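Local coordinates for protein Epf (Streptococcus pyogenes, PDB 4ES8) that is a cell-surface adhesin that binds to cells through an N-terminal domain containing a carbohydrate-binding module and a fibronectin-like domain, at residues A[131-136]-A[152-157]; A[112-117]-A[176-181]. All blocks are in the same frame, centred on the assembly; numbering follows the deposited sequence. Where two conformers were deposited one is given.

Interaction 1: residues A[131-136]-A[152-157]; sequences YRIGSA and KYASNV. With NA (sodium ion), chain F.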
loop_
_atom_site.group_PDB
_atom_site.type_symbol
_atom_site.label_atom_id
_atom_site.label_comp_id
_atom_site.label_asym_id
_atom_site.label_seq_id
_atom_site.Cartn_x
_atom_site.Cartn_y
_atom_site.Cartn_z
ATOM N N TYR A 131 -9.829 -5.824 10.483
ATOM C CA TYR A 131 -8.781 -5.046 9.792
ATOM C C TYR A 131 -9.191 -4.908 8.340
ATOM O O TYR A 131 -9.461 -5.917 7.685
ATOM C CB TYR A 131 -7.401 -5.718 9.850
ATOM C CG TYR A 131 -6.945 -6.236 11.200
ATOM C CD1 TYR A 131 -6.969 -5.419 12.334
ATOM C CD2 TYR A 131 -6.379 -7.502 11.324
ATOM C CE1 TYR A 131 -6.473 -5.871 13.560
ATOM C CE2 TYR A 131 -5.882 -7.959 12.537
ATOM C CZ TYR A 131 -5.938 -7.143 13.657
ATOM O OH TYR A 131 -5.466 -7.608 14.860
ATOM N N ARG A 132 -9.238 -3.682 7.841
ATOM C CA ARG A 132 -9.623 -3.463 6.460
ATOM C C ARG A 132 -8.724 -2.465 5.799
ATOM O O ARG A 132 -8.017 -1.741 6.488
ATOM C CB ARG A 132 -11.070 -2.924 6.398
ATOM C CG ARG A 132 -12.159 -3.892 6.881
ATOM C CD ARG A 132 -12.565 -4.905 5.825
ATOM N NE ARG A 132 -13.446 -5.906 6.427
ATOM C CZ ARG A 132 -13.917 -6.950 5.762
ATOM N NH1 ARG A 132 -13.560 -7.156 4.495
ATOM N NH2 ARG A 132 -14.719 -7.824 6.367
ATOM N N ILE A 133 -8.789 -2.392 4.462
ATOM C CA ILE A 133 -8.134 -1.320 3.713
ATOM C C ILE A 133 -9.235 -0.332 3.338
ATOM O O ILE A 133 -10.362 -0.745 3.029
ATOM C CB ILE A 133 -7.376 -1.836 2.462
ATOM C CG1 ILE A 133 -6.417 -2.993 2.835
ATOM C CG2 ILE A 133 -6.621 -0.682 1.750
ATOM C CD1 ILE A 133 -5.361 -2.670 3.879
ATOM N N GLY A 134 -8.922 0.957 3.356
ATOM C CA GLY A 134 -9.921 1.928 2.950
ATOM C C GLY A 134 -9.303 3.156 2.314
ATOM O O GLY A 134 -8.083 3.247 2.150
ATOM N N SER A 135 -10.168 4.123 1.967
ATOM C CA SER A 135 -9.665 5.411 1.497
ATOM C C SER A 135 -8.887 6.098 2.622
ATOM O O SER A 135 -9.113 5.816 3.806
ATOM C CB SER A 135 -10.841 6.304 1.109
ATOM O OG SER A 135 -11.739 6.466 2.193
ATOM N N ALA A 136 -7.989 7.037 2.277
ATOM C CA ALA A 136 -7.322 7.781 3.334
ATOM C C ALA A 136 -8.318 8.644 4.075
ATOM O O ALA A 136 -9.299 9.106 3.477
ATOM C CB ALA A 136 -6.240 8.679 2.725
ATOM N N LYS A 152 -13.236 -1.041 -3.536
ATOM C CA LYS A 152 -12.980 0.069 -4.454
ATOM C C LYS A 152 -11.509 0.474 -4.418
ATOM O O LYS A 152 -11.026 1.104 -5.372
ATOM C CB LYS A 152 -13.803 1.320 -4.040
ATOM C CG LYS A 152 -15.312 1.181 -4.133
ATOM C CD LYS A 152 -15.945 2.449 -3.557
ATOM C CE LYS A 152 -17.449 2.370 -3.449
ATOM N NZ LYS A 152 -18.018 3.607 -2.852
ATOM N N TYR A 153 -10.784 0.134 -3.318
ATOM C CA TYR A 153 -9.400 0.599 -3.122
ATOM C C TYR A 153 -8.349 -0.494 -3.176
ATOM O O TYR A 153 -7.203 -0.209 -3.533
ATOM C CB TYR A 153 -9.282 1.338 -1.775
ATOM C CG TYR A 153 -10.404 2.331 -1.556
ATOM C CD1 TYR A 153 -10.482 3.506 -2.304
ATOM C CD2 TYR A 153 -11.415 2.075 -0.639
ATOM C CE1 TYR A 153 -11.523 4.413 -2.120
ATOM C CE2 TYR A 153 -12.469 2.970 -0.452
ATOM C CZ TYR A 153 -12.523 4.136 -1.201
ATOM O OH TYR A 153 -13.549 5.031 -1.013
ATOM N N ALA A 154 -8.706 -1.726 -2.797
ATOM C CA ALA A 154 -7.743 -2.792 -2.747
ATOM C C ALA A 154 -8.322 -4.087 -3.229
ATOM O O ALA A 154 -9.521 -4.361 -3.041
ATOM C CB ALA A 154 -7.289 -2.963 -1.291
ATOM N N SER A 155 -7.454 -4.882 -3.851
ATOM C CA SER A 155 -7.763 -6.252 -4.204
ATOM C C SER A 155 -6.807 -7.200 -3.479
ATOM O O SER A 155 -5.752 -6.784 -2.940
ATOM C CB SER A 155 -7.675 -6.471 -5.709
ATOM O OG SER A 155 -6.326 -6.387 -6.125
ATOM N N ASN A 156 -7.184 -8.494 -3.443
ATOM C CA ASN A 156 -6.320 -9.552 -2.911
ATOM C C ASN A 156 -5.904 -9.288 -1.457
ATOM O O ASN A 156 -4.763 -9.601 -1.077
ATOM C CB ASN A 156 -5.069 -9.695 -3.802
ATOM C CG ASN A 156 -5.404 -9.863 -5.275
ATOM O OD1 ASN A 156 -5.974 -10.866 -5.690
ATOM N ND2 ASN A 156 -5.084 -8.876 -6.095
ATOM N N VAL A 157 -6.812 -8.726 -0.634
ATOM C CA VAL A 157 -6.459 -8.458 0.778
ATOM C C VAL A 157 -6.301 -9.772 1.507
ATOM O O VAL A 157 -7.156 -10.669 1.374
ATOM C CB VAL A 157 -7.499 -7.563 1.474
ATOM C CG1 VAL A 157 -7.103 -7.304 2.936
ATOM C CG2 VAL A 157 -7.686 -6.250 0.711
HETATM NA NA NA F . -8.210 -13.141 2.478
HETATM O O HOH W 1 -9.718 -11.727 3.364
HETATM O O HOH W 2 -7.166 -13.026 5.227
#

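Interaction 2: residues A[112-117]-A[176-181]; sequences HDYKIT and ISFRTL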
loop_
_atom_site.group_PDB
_atom_site.type_symbol
_atom_site.label_atom_id
_atom_site.label_comp_id
_atom_site.label_asym_id
_atom_site.label_seq_id
_atom_site.Cartn_x
_atom_site.Cartn_y
_atom_site.Cartn_z
ATOM N N HIS A 112 0.331 -1.670 -7.465
ATOM C CA HIS A 112 1.514 -2.159 -6.769
ATOM C C HIS A 112 1.021 -3.003 -5.587
ATOM O O HIS A 112 -0.145 -2.873 -5.177
ATOM C CB HIS A 112 2.383 -0.981 -6.301
ATOM C CG HIS A 112 3.463 -0.571 -7.267
ATOM N ND1 HIS A 112 4.697 -0.133 -6.806
ATOM C CD2 HIS A 112 3.456 -0.514 -8.624
ATOM C CE1 HIS A 112 5.400 0.191 -7.882
ATOM N NE2 HIS A 112 4.688 -0.000 -9.007
ATOM N N ASP A 113 1.894 -3.864 -5.060
ATOM C CA ASP A 113 1.612 -4.739 -3.929
ATOM C C ASP A 113 2.253 -4.170 -2.682
ATOM O O ASP A 113 3.411 -3.709 -2.742
ATOM C CB ASP A 113 2.147 -6.143 -4.217
ATOM C CG ASP A 113 1.410 -6.830 -5.347
ATOM O OD1 ASP A 113 0.190 -6.746 -5.382
ATOM O OD2 ASP A 113 2.070 -7.392 -6.227
ATOM N N TYR A 114 1.513 -4.203 -1.548
ATOM C CA TYR A 114 2.007 -3.640 -0.298
ATOM C C TYR A 114 1.865 -4.630 0.838
ATOM O O TYR A 114 1.015 -5.537 0.787
ATOM C CB TYR A 114 1.267 -2.335 0.037
ATOM C CG TYR A 114 1.569 -1.248 -0.974
ATOM C CD1 TYR A 114 2.695 -0.440 -0.837
ATOM C CD2 TYR A 114 0.778 -1.083 -2.114
ATOM C CE1 TYR A 114 3.013 0.529 -1.794
ATOM C CE2 TYR A 114 1.090 -0.121 -3.081
ATOM C CZ TYR A 114 2.210 0.674 -2.919
ATOM O OH TYR A 114 2.508 1.617 -3.880
ATOM N N LYS A 115 2.724 -4.458 1.848
ATOM C CA LYS A 115 2.737 -5.288 3.048
ATOM C C LYS A 115 2.654 -4.390 4.265
ATOM O O LYS A 115 3.584 -3.617 4.507
ATOM C CB LYS A 115 4.008 -6.157 3.107
ATOM C CG LYS A 115 4.153 -6.969 4.403
ATOM C CD LYS A 115 5.558 -7.569 4.551
ATOM C CE LYS A 115 5.634 -8.514 5.734
ATOM N NZ LYS A 115 6.987 -9.118 5.890
ATOM N N ILE A 116 1.555 -4.487 5.006
ATOM C CA ILE A 116 1.350 -3.747 6.248
ATOM C C ILE A 116 1.695 -4.672 7.394
ATOM O O ILE A 116 1.299 -5.853 7.389
ATOM C CB ILE A 116 -0.122 -3.284 6.364
ATOM C CG1 ILE A 116 -0.492 -2.207 5.354
ATOM C CG2 ILE A 116 -0.472 -2.854 7.804
ATOM C CD1 ILE A 116 -2.029 -1.915 5.323
ATOM N N THR A 117 2.404 -4.140 8.408
ATOM C CA THR A 117 2.691 -4.897 9.622
ATOM C C THR A 117 2.358 -4.016 10.796
ATOM O O THR A 117 2.507 -2.798 10.720
ATOM C CB THR A 117 4.146 -5.380 9.671
ATOM O OG1 THR A 117 5.039 -4.269 9.535
ATOM C CG2 THR A 117 4.454 -6.422 8.590
ATOM N N ILE A 176 -0.592 -7.877 6.809
ATOM C CA ILE A 176 -1.687 -7.754 5.847
ATOM C C ILE A 176 -1.100 -7.363 4.522
ATOM O O ILE A 176 -0.340 -6.397 4.472
ATOM C CB ILE A 176 -2.767 -6.740 6.291
ATOM C CG1 ILE A 176 -3.363 -7.123 7.668
ATOM C CG2 ILE A 176 -3.871 -6.596 5.205
ATOM C CD1 ILE A 176 -4.333 -6.090 8.281
ATOM N N SER A 177 -1.419 -8.112 3.454
ATOM C CA SER A 177 -0.908 -7.750 2.137
ATOM C C SER A 177 -2.095 -7.426 1.234
ATOM O O SER A 177 -3.197 -7.928 1.465
ATOM C CB SER A 177 -0.050 -8.865 1.549
ATOM O OG SER A 177 -0.756 -10.087 1.421
ATOM N N PHE A 178 -1.879 -6.552 0.243
ATOM C CA PHE A 178 -2.944 -6.181 -0.676
ATOM C C PHE A 178 -2.337 -5.552 -1.903
ATOM O O PHE A 178 -1.179 -5.125 -1.884
ATOM C CB PHE A 178 -3.970 -5.221 -0.040
ATOM C CG PHE A 178 -3.422 -3.854 0.280
ATOM C CD1 PHE A 178 -2.641 -3.646 1.416
ATOM C CD2 PHE A 178 -3.665 -2.774 -0.562
ATOM C CE1 PHE A 178 -2.114 -2.379 1.699
ATOM C CE2 PHE A 178 -3.145 -1.507 -0.271
ATOM C CZ PHE A 178 -2.379 -1.319 0.861
ATOM N N ARG A 179 -3.150 -5.448 -2.944
ATOM C CA ARG A 179 -2.774 -4.754 -4.181
ATOM C C ARG A 179 -3.660 -3.527 -4.340
ATOM O O ARG A 179 -4.883 -3.619 -4.153
ATOM C CB ARG A 179 -2.953 -5.698 -5.396
ATOM C CG ARG A 179 -2.649 -5.045 -6.734
ATOM C CD ARG A 179 -2.573 -6.087 -7.856
ATOM N NE ARG A 179 -1.289 -6.792 -7.768
ATOM C CZ ARG A 179 -0.892 -7.763 -8.586
ATOM N NH1 ARG A 179 -1.685 -8.184 -9.566
ATOM N NH2 ARG A 179 0.304 -8.314 -8.434
ATOM N N THR A 180 -3.077 -2.367 -4.706
ATOM C CA THR A 180 -3.920 -1.182 -4.897
ATOM C C THR A 180 -4.683 -1.177 -6.238
ATOM O O THR A 180 -4.170 -1.646 -7.274
ATOM C CB THR A 180 -3.062 0.057 -4.871
ATOM O OG1 THR A 180 -2.005 -0.097 -5.848
ATOM C CG2 THR A 180 -2.500 0.336 -3.480
ATOM N N LEU A 181 -5.884 -0.586 -6.212
ATOM C CA LEU A 181 -6.710 -0.394 -7.416
ATOM C C LEU A 181 -6.610 1.051 -7.912
ATOM O O LEU A 181 -7.057 1.358 -9.032
ATOM C CB LEU A 181 -8.188 -0.768 -7.131
ATOM C CG LEU A 181 -8.406 -2.248 -6.805
ATOM C CD1 LEU A 181 -9.839 -2.529 -6.415
ATOM C CD2 LEU A 181 -7.940 -3.191 -7.956
#

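Interaction 1: residues A[131-136]-A[152-157]
The phenol ring of Tyr153 lies against the backbone and side chain of Ser135. Ser135 CB sits over one ring face, 4.0 Å from the centroid and 28° off the ring normal, a CH-pi contact. The amide nitrogen of Ser135 is over that same face but displaced toward the rim, where it comes 3.5 Å from Tyr153 CE2. Gly134 C approaches Tyr153 CD2 obliquely at 3.8 Å. The opposite face of the ring is covered by CB of Lys152, the preceding residue, so that the ring is sandwiched between its own chain and strand 127-135. Tyr153 CG stands anti to its carbonyl carbon, beside the backbone N (chi1 -46°), which starts the ring toward the strand. Tyr153 comes from the short helix 150-153, whereas Ala154 and Val157 belong to the strand that follows.

Toward the start of segment 131-136 the contact turns aliphatic. Ile133 divides its branches between two partners: CG2, anti to the backbone N, meets Ala154 CB at 3.9 Å, while CG1 reaches Val157 CG2 at 4.1 Å. Met186 of strand 186-194 touches both Ile133 and Tyr153, so this small apolar patch continues into the interior between the two large antiparallel sheets of the domain.

Between Ala154 and Val157 the chain turns a corner at Ser155 and Asn156. Beyond it, Val157 turns its side chain toward Ile133 and gives its carbonyl O to a sodium ion at 2.9 Å; two waters also coordinate the ion, the nearer, water 1, at 2.2 Å.

No hydrogen bond links the segments, and their mutual burial is only 250 Å². Cohesion here therefore comes from dispersion and the CH-pi contact, while Gly134 makes its backbone hydrogen bond with Ser187 of strand 186-194.

Interaction 2: residues A[112-117]-A[176-181]
Tyr114 and Phe178 form a hydrogen-bonded pair of neighbouring antiparallel strands, 113-123 and 172-180, in one seven-stranded sheet of what is, consistent with a carbohydrate-binding module, a beta-sandwich. Strand 202-213 continues the sheet beyond the first, strand 154-159 beyond the second.

Backbone bonds run both ways at Tyr114-Phe178 and at Ile116-Ile176, the shortest being Ile116 N to Ile176 O at 2.7 Å. Thr180 N extends the pairing to His112 O, and His112 N returns a bond to Thr180 OG1 at 3.2 Å. That hydroxyl is also hydrogen-bonded to Ile109 O, which ties the end of strand 172-180 to the loop that precedes strand 113-123.

Apolar side chains occupy the face carrying Tyr114, Ile116, Ile176 and Phe178. Phe178 CG is held between its backbone N and carbonyl carbon (chi1 67°), and the ring's CE1 atom reaches Ile116 CD1 at 3.7 Å. Tyr114 CB makes an off-centre CH-pi contact with the Phe178 ring, whereas the two rings meet obliquely, with planes 31° apart. Thr180 CG2 packs against Tyr114 CE2 at 3.6 Å. Ile133 of strand 127-135 touches both Ile116 and Phe178, marking this face as one turned into the domain core.

On the other face, Asp113 and Arg179, a non-hydrogen-bonded pair of the strands, form a salt bridge. Arg179 grips the carboxylate of Asp113 side-on, with the two planes nearly coplanar; its NE meets OD1 at 2.8 Å, tilted out of the carboxylate plane. The second bond is almost perfectly straight: Arg179 NH2 reaches the syn lone pair of Asp113 OD2 at 3.0 Å with an N-H...O angle of 179°.

Interactions 1 and 2 lie with their centres 9 Å apart and are joined by strand 172-180. Two backbone contacts, Ser155 N to Arg179 O at 2.9 Å and Tyr153 O to Leu181 N at 3.0 Å, are probable hydrogen bonds that set residues 152-157 beside residues 176-181. The side chains continue the junction: Ala154 CB packs on Phe178 CD2 at 3.7 Å, and Tyr131 CB on Ile176 CD1 at 3.5 Å. Interaction 2 thus pairs strands within one sheet, whereas interaction 1 connects helix 150-153 and the following edge strand 154-159 to strand 127-135 of the facing sheet. The sodium ion bound at Val157 lies about 8 Å from the side chain of Ser177.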